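Local atomic coordinates of kcn28 (Kitasatospora, PDB entry 6J31), a protein that belongs to the GT-B fold class, with two Rossmann-like domains, and carries a domain related to erythromycin biosynthesis protein CIII. Residues A[163-167]-A[168-172]. Residues are numbered along the deposited sequence; the frame is centred on the assembly and turned at random.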
ATOM      1  N   ALA A 163     -13.954  21.298 -13.900  1.00 42.82           N
ATOM      2  CA  ALA A 163     -14.525  22.481 -13.272  1.00 40.38           C
ATOM      3  C   ALA A 163     -13.941  22.710 -11.885  1.00 38.08           C
ATOM      4  O   ALA A 163     -13.713  23.858 -11.481  1.00 37.00           O
ATOM      5  CB  ALA A 163     -16.038  22.350 -13.196  1.00 39.23           C
ATOM      6  N   TRP A 164     -13.709  21.632 -11.130  1.00 36.87           N
ATOM      7  CA  TRP A 164     -13.100  21.781  -9.812  1.00 36.04           C
ATOM      8  C   TRP A 164     -11.691  22.353  -9.916  1.00 38.21           C
ATOM      9  O   TRP A 164     -11.305  23.211  -9.115  1.00 37.28           O
ATOM     10  CB  TRP A 164     -13.095  20.443  -9.076  1.00 33.02           C
ATOM     11  CG  TRP A 164     -12.378  20.506  -7.767  1.00 31.24           C
ATOM     12  CD1 TRP A 164     -12.750  21.215  -6.666  1.00 30.30           C
ATOM     13  CD2 TRP A 164     -11.169  19.823  -7.416  1.00 30.19           C
ATOM     14  NE1 TRP A 164     -11.846  21.023  -5.654  1.00 30.16           N
ATOM     15  CE2 TRP A 164     -10.866  20.170  -6.088  1.00 29.75           C
ATOM     16  CE3 TRP A 164     -10.321  18.945  -8.093  1.00 30.13           C
ATOM     17  CZ2 TRP A 164      -9.743  19.681  -5.426  1.00 29.68           C
ATOM     18  CZ3 TRP A 164      -9.205  18.462  -7.440  1.00 30.36           C
ATOM     19  CH2 TRP A 164      -8.926  18.827  -6.117  1.00 30.01           C
ATOM     20  N   LEU A 165     -10.915  21.913 -10.913  1.00 40.82           N
ATOM     21  CA  LEU A 165      -9.585  22.485 -11.118  1.00 43.38           C
ATOM     22  C   LEU A 165      -9.677  23.972 -11.436  1.00 45.08           C
ATOM     23  O   LEU A 165      -8.942  24.786 -10.867  1.00 43.11           O
ATOM     24  CB  LEU A 165      -8.838  21.756 -12.241  1.00 44.13           C
ATOM     25  CG  LEU A 165      -8.102  20.422 -12.056  1.00 43.74           C
ATOM     26  CD1 LEU A 165      -8.629  19.618 -10.901  1.00 42.94           C
ATOM     27  CD2 LEU A 165      -8.157  19.602 -13.338  1.00 43.84           C
ATOM     28  N   GLU A 166     -10.574  24.341 -12.354  1.00 49.80           N
ATOM     29  CA  GLU A 166     -10.727  25.747 -12.713  1.00 55.55           C
ATOM     30  C   GLU A 166     -11.236  26.567 -11.535  1.00 53.07           C
ATOM     31  O   GLU A 166     -10.734  27.666 -11.275  1.00 51.15           O
ATOM     32  CB  GLU A 166     -11.645  25.874 -13.926  1.00 63.85           C
ATOM     33  CG  GLU A 166     -11.048  25.208 -15.161  1.00 72.23           C
ATOM     34  CD  GLU A 166     -11.891  25.377 -16.407  1.00 81.93           C
ATOM     35  OE1 GLU A 166     -13.054  25.819 -16.287  1.00 84.50           O
ATOM     36  OE2 GLU A 166     -11.390  25.054 -17.506  1.00 84.55           O
ATOM     37  N   ASP A 167     -12.227  26.050 -10.807  1.00 53.05           N
ATOM     38  CA  ASP A 167     -12.734  26.772  -9.645  1.00 53.46           C
ATOM     39  C   ASP A 167     -11.686  26.890  -8.546  1.00 47.64           C
ATOM     40  O   ASP A 167     -11.723  27.846  -7.763  1.00 47.21           O
ATOM     41  CB  ASP A 167     -13.987  26.092  -9.102  1.00 60.51           C
ATOM     42  CG  ASP A 167     -14.807  27.013  -8.226  1.00 66.80           C
ATOM     43  OD1 ASP A 167     -15.117  28.137  -8.667  1.00 69.22           O
ATOM     44  OD2 ASP A 167     -15.128  26.615  -7.086  1.00 71.86           O
ATOM     45  N   SER A 168     -10.745  25.947  -8.473  1.00 43.39           N
ATOM     46  CA  SER A 168      -9.748  25.929  -7.407  1.00 39.24           C
ATOM     47  C   SER A 168      -8.479  26.674  -7.782  1.00 37.53           C
ATOM     48  O   SER A 168      -7.517  26.663  -7.009  1.00 36.63           O
ATOM     49  CB  SER A 168      -9.397  24.490  -7.020  1.00 36.67           C
ATOM     50  OG  SER A 168     -10.565  23.717  -6.815  1.00 36.65           O
ATOM     51  N   GLY A 169      -8.450  27.309  -8.947  1.00 37.23           N
ATOM     52  CA  GLY A 169      -7.319  28.125  -9.326  1.00 38.82           C
ATOM     53  C   GLY A 169      -6.183  27.395  -9.993  1.00 38.80           C
ATOM     54  O   GLY A 169      -5.063  27.916 -10.012  1.00 38.57           O
ATOM     55  N   VAL A 170      -6.427  26.208 -10.544  1.00 39.70           N
ATOM     56  CA  VAL A 170      -5.391  25.477 -11.274  1.00 41.67           C
ATOM     57  C   VAL A 170      -5.933  25.028 -12.629  1.00 45.87           C
ATOM     58  O   VAL A 170      -5.887  23.832 -12.947  1.00 48.12           O
ATOM     59  CB  VAL A 170      -4.870  24.282 -10.452  1.00 38.41           C
ATOM     60  CG1 VAL A 170      -4.035  24.768  -9.278  1.00 37.13           C
ATOM     61  CG2 VAL A 170      -6.024  23.409  -9.949  1.00 36.11           C
ATOM     62  N   PRO A 171      -6.428  25.941 -13.476  1.00 50.22           N
ATOM     63  CA  PRO A 171      -6.949  25.505 -14.782  1.00 52.24           C
ATOM     64  C   PRO A 171      -5.871  25.008 -15.732  1.00 54.08           C
ATOM     65  O   PRO A 171      -6.179  24.218 -16.632  1.00 54.61           O
ATOM     66  CB  PRO A 171      -7.632  26.767 -15.319  1.00 52.53           C
ATOM     67  CG  PRO A 171      -6.846  27.876 -14.724  1.00 52.52           C
ATOM     68  CD  PRO A 171      -6.474  27.411 -13.343  1.00 51.45           C
ATOM     69  N   GLY A 172      -4.622  25.445 -15.564  1.00 54.68           N
ATOM     70  CA  GLY A 172      -3.549  25.085 -16.473  1.00 55.22           C
ATOM     71  C   GLY A 172      -3.083  23.642 -16.397  1.00 54.70           C
ATOM     72  O   GLY A 172      -2.240  23.249 -17.210  1.00 56.26           O
TER
HETATM   73  O   HOH W   1     -12.590  25.034  -5.564  1.00 47.31           O
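S168 meets W164 twice at the C-terminal end of helix 152-167, through its backbone and through its side chain. S168 N donates to W164 O at 2.9 Å, the i to i-4 bond of the last helical turn; S168 OG lies only 2.5 Å from W164 O, too close for the details of that hydrogen bond to be trusted. With chi1 at -48°, OG is anti to the carbonyl carbon and folds back over the helix; from there it also sits 3.2 Å above one face of the indole, offset toward the rim, and accepts a hydrogen bond from a water that reaches D167 OD2 weakly.

The chain then leaves the helix in a Schellman motif. G169 takes positive phi (86°), which suits glycine because it has no CB to meet the preceding carbonyl oxygen. V170 N reaches back to L165 O at 2.9 Å; the bond from G169 N to E166 O is equally straight at the hydrogen but longer, 3.3 Å, with its donor above the carbonyl plane.

Apolar contacts follow the reversal: V170 CG2 lies 4.0 Å from L165 CB, and P171 CB packs on E166 CG at 3.8 Å. Outside the two segments, W164 packs on helix 74-96 and V170 on helix 112-120. The reversal thus supplies amide donors to L165 O and E166 O, while W164 O keeps S168 N as its secure donor.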